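Local coordinates for protein allergen Bos d 2 (Bos taurus, PDB 4WFV) that probably carries pheromones, as a secreted lipocalin of the calycin superfamily that is also a major cow dander allergen, at residues R17-A22 / I145-K150; R36-R41 / I149-C154. One frame throughout, in Å; residues are numbered along the deposited sequence. Where two conformers were deposited one is given.

Contact 1 (R17-A22 / I145-K150); sequences RIIYAA and IENLIK
The short strand 146-147, which follows the lipocalin barrel in sequence, is laid antiparallel against strand 17-23, and Ala21 and Glu146 form its hydrogen-bonded pair. Ala21 N donates to Glu146 O and Glu146 N to Ala21 O, the latter at 2.8 Å and almost straight (N-H...O 172°). Tyr20 and Asn147 make the adjoining non-hydrogen-bonded pair. Beyond it segment 145-150 turns into a 3-10 segment at 149-150, and Ile19 O accepts from Leu148 N at 2.8 Å, the donor lying above the carbonyl plane, and weakly from Ile149 N.

On the face bearing Tyr20, the phenol CD1 meets Ile145 CG2 at 3.5 Å. Asn147 CG, anti to the backbone N (chi1 -178°), lies near the ring, and Tyr20 CE1 approaches Asn147 ND2 at 3.7 Å, with ring and amide planes 70° apart. One water joins Tyr20 OH to Asn147 ND2. The amide's OD1 accepts from Lys150 N at 2.9 Å, an Asx motif that fixes its rotation. Ile19 puts CG2 over one ring face and lies side by side with Ile149, their CD1 methyls in contact. On the face bearing Ala21, Leu148 CD2 is 3.6 Å from Ile18 CD1, and Leu148 CD1 touches Ala21 CB.

Strand 110-118 flanks strand 17-23 on its other side, with a classic beta bulge where Ile19 and Tyr20 face Gly116; helix 125-137 packs on Tyr20, Ala22 and Ile145.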
# COMPACT_ATOMS: atom_id res chain seq x y z
N ARG A 17 -1.50 -6.61 7.19
CA ARG A 17 -1.68 -7.46 6.02
C ARG A 17 -2.30 -6.61 4.93
O ARG A 17 -3.11 -5.74 5.21
CB ARG A 17 -2.63 -8.63 6.33
CG ARG A 17 -2.13 -9.60 7.38
CD ARG A 17 -3.08 -10.78 7.57
NE ARG A 17 -2.69 -11.58 8.72
CZ ARG A 17 -3.15 -11.38 9.96
NH1 ARG A 17 -4.02 -10.41 10.19
NH2 ARG A 17 -2.73 -12.14 10.96
N ILE A 18 -1.95 -6.88 3.68
CA ILE A 18 -2.63 -6.19 2.59
C ILE A 18 -3.84 -7.00 2.17
O ILE A 18 -3.74 -8.20 1.94
CB ILE A 18 -1.70 -5.90 1.40
CG1 ILE A 18 -2.41 -5.04 0.35
CG2 ILE A 18 -1.14 -7.18 0.79
CD1 ILE A 18 -1.44 -4.30 -0.56
N ILE A 19 -4.99 -6.34 2.13
CA ILE A 19 -6.22 -6.99 1.70
C ILE A 19 -6.50 -6.70 0.23
O ILE A 19 -6.76 -7.63 -0.55
CB ILE A 19 -7.42 -6.56 2.56
CG1 ILE A 19 -7.07 -6.62 4.05
CG2 ILE A 19 -8.64 -7.40 2.22
CD1 ILE A 19 -6.59 -8.00 4.53
N TYR A 20 -6.42 -5.42 -0.14
CA TYR A 20 -6.73 -5.01 -1.50
C TYR A 20 -5.67 -4.09 -2.07
O TYR A 20 -4.95 -3.39 -1.36
CB TYR A 20 -8.05 -4.22 -1.54
CG TYR A 20 -9.27 -5.01 -1.13
CD1 TYR A 20 -9.81 -5.97 -1.96
CD2 TYR A 20 -9.91 -4.75 0.08
CE1 TYR A 20 -10.94 -6.70 -1.58
CE2 TYR A 20 -11.02 -5.48 0.48
CZ TYR A 20 -11.54 -6.43 -0.36
OH TYR A 20 -12.65 -7.15 0.02
N ALA A 21 -5.61 -4.07 -3.40
CA ALA A 21 -4.91 -3.02 -4.12
C ALA A 21 -5.77 -2.63 -5.30
O ALA A 21 -6.60 -3.41 -5.75
CB ALA A 21 -3.53 -3.48 -4.59
N ALA A 22 -5.58 -1.41 -5.80
CA ALA A 22 -6.32 -0.94 -6.97
C ALA A 22 -5.42 0.01 -7.71
O ALA A 22 -4.64 0.73 -7.09
CB ALA A 22 -7.63 -0.24 -6.54
N ILE A 145 -9.89 -3.20 -8.64
CA ILE A 145 -9.50 -3.72 -7.33
C ILE A 145 -9.11 -5.20 -7.46
O ILE A 145 -9.77 -5.98 -8.15
CB ILE A 145 -10.64 -3.59 -6.30
CG1 ILE A 145 -10.83 -2.13 -5.89
CG2 ILE A 145 -10.32 -4.43 -5.06
CD1 ILE A 145 -12.07 -1.89 -5.01
N GLU A 146 -8.01 -5.55 -6.79
CA GLU A 146 -7.52 -6.93 -6.68
C GLU A 146 -7.57 -7.29 -5.20
O GLU A 146 -7.18 -6.49 -4.35
CB GLU A 146 -6.06 -7.02 -7.17
CG GLU A 146 -5.84 -6.78 -8.67
CD GLU A 146 -6.05 -8.04 -9.49
OE1 GLU A 146 -5.52 -9.10 -9.12
OE2 GLU A 146 -6.74 -7.97 -10.54
N ASN A 147 -8.06 -8.49 -4.88
CA ASN A 147 -7.94 -8.98 -3.51
C ASN A 147 -6.61 -9.71 -3.38
O ASN A 147 -6.42 -10.79 -3.94
CB ASN A 147 -9.10 -9.90 -3.12
CG ASN A 147 -9.00 -10.37 -1.68
OD1 ASN A 147 -7.95 -10.83 -1.23
ND2 ASN A 147 -10.10 -10.24 -0.93
N LEU A 148 -5.68 -9.08 -2.70
CA LEU A 148 -4.34 -9.62 -2.56
C LEU A 148 -4.21 -10.69 -1.48
O LEU A 148 -3.42 -11.61 -1.62
CB LEU A 148 -3.33 -8.50 -2.28
CG LEU A 148 -2.66 -7.90 -3.51
CD1 LEU A 148 -3.70 -7.37 -4.51
CD2 LEU A 148 -1.70 -6.79 -3.10
N ILE A 149 -4.96 -10.57 -0.39
CA ILE A 149 -4.78 -11.55 0.66
C ILE A 149 -5.15 -12.96 0.18
O ILE A 149 -4.54 -13.94 0.61
CB ILE A 149 -5.47 -11.15 1.98
CG1 ILE A 149 -5.10 -12.17 3.06
CG2 ILE A 149 -6.99 -11.08 1.82
CD1 ILE A 149 -5.37 -11.71 4.46
N LYS A 150 -6.09 -13.06 -0.75
CA LYS A 150 -6.50 -14.37 -1.26
C LYS A 150 -5.42 -15.06 -2.11
O LYS A 150 -5.54 -16.24 -2.42
CB LYS A 150 -7.81 -14.28 -2.03
CG LYS A 150 -9.02 -14.01 -1.13
CD LYS A 150 -10.29 -13.76 -1.93
CE LYS A 150 -11.45 -13.42 -1.00
NZ LYS A 150 -11.84 -14.60 -0.17
O HOH W 1 -12.94 -9.50 -1.76

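Contact 2 (R36-R41 / I149-C154); sequences RNYYRR and IKTDNC
Two clusters of polar groups join Arg36, Tyr38 and Arg40 to the side chains of Thr151 and Asp152 and to the backbone of Cys154; between the two segments there is no beta pairing, and the nearest CA atoms, those of Tyr38 and Asp152, are 6.7 Å apart.

The charged cluster is an end-on salt bridge. Arg40 and Asp152 reach toward each other tip to tip, NH1 meeting OD2 at 2.8 Å through the syn lone pair and NH2 meeting OD1 at 2.9 Å. Guanidinium and carboxylate planes are 30° apart, nearly coplanar, which suits a two-nitrogen grip. A bend at chi2 (-70°) turns CD of Arg40 out of an extended course. Asp152 OD1 also accepts from Cys154 N, closing an Asx turn, and Arg40 NH1 donates to Tyr39 O as well. Arg40 NH2 adds a weak bond to Cys154 O, while NE binds Pro155 O, which further restrains the guanidinium.

Cys154 is disulfide-bonded to Cys63 in strand 62-74, the bridge by which lipocalins commonly tie the C-terminal segment to the barrel; here strand 38-45 grips the same segment.

Hydroxyls dominate the second cluster. Thr151 OG1 takes Arg36 NH2 at 2.8 Å (N-H...O 165°) and is hydrogen-bonded to Tyr38 OH, also at 2.8 Å, with either hydroxyl able to donate. Arg36 NE donates to that phenol oxygen at 2.9 Å, and both oxygens lie in the guanidinium plane, at its edge. Arg36 NH1 has other partners, a salt bridge to Glu146 OE1 and a hydrogen bond to Ile29 O.

Ring packing involves Tyr38. The Tyr38 and Asp152 side chains slide past each other in opposite directions, Tyr38 CD1 coming 3.4 Å from Asp152 CG. Cys154 SG makes an oblique sulfur-aromatic contact, 5.2 Å from the Tyr38 ring centroid.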
# COMPACT_ATOMS: atom_id res chain seq x y z
N ARG A 36 2.51 -5.34 -6.81
CA ARG A 36 1.72 -6.23 -5.96
C ARG A 36 2.63 -6.71 -4.84
O ARG A 36 3.48 -7.58 -5.04
CB ARG A 36 1.17 -7.40 -6.75
CG ARG A 36 0.06 -8.16 -6.03
CD ARG A 36 -0.34 -9.37 -6.84
NE ARG A 36 -1.41 -10.17 -6.27
CZ ARG A 36 -2.69 -10.10 -6.62
NH1 ARG A 36 -3.09 -9.22 -7.52
NH2 ARG A 36 -3.58 -10.91 -6.07
N ASN A 37 2.47 -6.11 -3.67
CA ASN A 37 3.43 -6.29 -2.59
C ASN A 37 2.69 -6.72 -1.33
O ASN A 37 1.74 -6.06 -0.89
CB ASN A 37 4.19 -4.98 -2.35
CG ASN A 37 4.76 -4.40 -3.64
OD1 ASN A 37 4.62 -3.20 -3.91
ND2 ASN A 37 5.37 -5.25 -4.45
N TYR A 38 3.13 -7.84 -0.76
CA TYR A 38 2.43 -8.43 0.37
C TYR A 38 3.03 -7.93 1.68
O TYR A 38 4.01 -8.49 2.21
CB TYR A 38 2.46 -9.96 0.27
CG TYR A 38 1.81 -10.49 -0.99
CD1 TYR A 38 0.42 -10.57 -1.11
CD2 TYR A 38 2.58 -10.91 -2.07
CE1 TYR A 38 -0.18 -11.07 -2.27
CE2 TYR A 38 1.99 -11.41 -3.23
CZ TYR A 38 0.61 -11.48 -3.32
OH TYR A 38 0.01 -11.96 -4.46
N TYR A 39 2.41 -6.88 2.22
CA TYR A 39 2.86 -6.23 3.44
C TYR A 39 2.97 -7.19 4.60
O TYR A 39 2.17 -8.10 4.74
CB TYR A 39 1.88 -5.13 3.84
CG TYR A 39 2.08 -3.81 3.13
CD1 TYR A 39 1.73 -3.65 1.79
CD2 TYR A 39 2.62 -2.72 3.80
CE1 TYR A 39 1.91 -2.44 1.14
CE2 TYR A 39 2.80 -1.50 3.16
CZ TYR A 39 2.45 -1.37 1.83
OH TYR A 39 2.65 -0.14 1.21
N ARG A 40 3.98 -6.95 5.44
CA ARG A 40 4.09 -7.66 6.72
C ARG A 40 4.24 -6.70 7.88
O ARG A 40 3.69 -6.93 8.96
CB ARG A 40 5.25 -8.67 6.68
CG ARG A 40 5.02 -9.84 5.73
CD ARG A 40 3.93 -10.77 6.25
NE ARG A 40 3.73 -11.96 5.43
CZ ARG A 40 2.90 -12.04 4.39
NH1 ARG A 40 2.16 -10.99 4.02
NH2 ARG A 40 2.78 -13.20 3.75
N ARG A 41 4.98 -5.61 7.69
CA ARG A 41 5.26 -4.73 8.82
C ARG A 41 5.65 -3.34 8.37
O ARG A 41 6.35 -3.18 7.37
CB ARG A 41 6.38 -5.31 9.69
CG ARG A 41 6.62 -4.56 10.99
CD ARG A 41 7.67 -5.28 11.82
NE ARG A 41 7.91 -4.62 13.10
CZ ARG A 41 8.85 -4.99 13.97
NH1 ARG A 41 9.63 -6.03 13.70
NH2 ARG A 41 9.00 -4.33 15.11
N ILE A 149 -4.96 -10.57 -0.39
CA ILE A 149 -4.78 -11.55 0.66
C ILE A 149 -5.15 -12.96 0.18
O ILE A 149 -4.54 -13.94 0.61
CB ILE A 149 -5.47 -11.15 1.98
CG1 ILE A 149 -5.10 -12.17 3.06
CG2 ILE A 149 -6.99 -11.08 1.82
CD1 ILE A 149 -5.37 -11.71 4.46
N LYS A 150 -6.09 -13.06 -0.75
CA LYS A 150 -6.50 -14.37 -1.26
C LYS A 150 -5.42 -15.06 -2.11
O LYS A 150 -5.54 -16.24 -2.42
CB LYS A 150 -7.81 -14.28 -2.03
CG LYS A 150 -9.02 -14.01 -1.13
CD LYS A 150 -10.29 -13.76 -1.93
CE LYS A 150 -11.45 -13.42 -1.00
NZ LYS A 150 -11.84 -14.60 -0.17
N THR A 151 -4.37 -14.33 -2.48
CA THR A 151 -3.24 -14.97 -3.16
C THR A 151 -1.95 -14.86 -2.35
O THR A 151 -0.87 -15.17 -2.85
CB THR A 151 -3.01 -14.38 -4.59
OG1 THR A 151 -2.55 -13.03 -4.48
CG2 THR A 151 -4.30 -14.43 -5.42
N ASP A 152 -2.07 -14.43 -1.09
CA ASP A 152 -0.89 -14.26 -0.24
C ASP A 152 -0.55 -15.55 0.48
O ASP A 152 -0.93 -15.77 1.63
CB ASP A 152 -1.12 -13.14 0.77
CG ASP A 152 0.15 -12.77 1.52
OD1 ASP A 152 1.14 -13.52 1.42
OD2 ASP A 152 0.14 -11.74 2.23
N ASN A 153 0.19 -16.39 -0.24
CA ASN A 153 0.64 -17.67 0.29
C ASN A 153 2.09 -17.58 0.70
O ASN A 153 2.77 -18.60 0.80
CB ASN A 153 0.41 -18.79 -0.73
CG ASN A 153 1.19 -18.59 -2.02
OD1 ASN A 153 1.73 -17.52 -2.28
ND2 ASN A 153 1.26 -19.64 -2.82
N CYS A 154 2.57 -16.36 0.94
CA CYS A 154 3.92 -16.19 1.49
C CYS A 154 3.91 -16.39 3.00
O CYS A 154 2.86 -16.30 3.63
CB CYS A 154 4.48 -14.82 1.13
SG CYS A 154 4.62 -14.55 -0.68

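From the N terminus, strand 17-23 comes first and strand 38-45 next; their partners follow in the same order near the C terminus. The 17-22/145-150 contact closes a loop of 122 intervening residues and the 36-41/149-154 contact one of 107, so the two loops cross rather than nest, and their second segments share Ile149 and Lys150. The C-terminal chain thus runs from strand 17-23 to strand 38-45, strands near the two ends of the sheet order that meet here, where Ile18 touches Tyr39. The contact centres lie about 8 Å apart, and Leu148 of contact 1 packs directly on Tyr38 of contact 2.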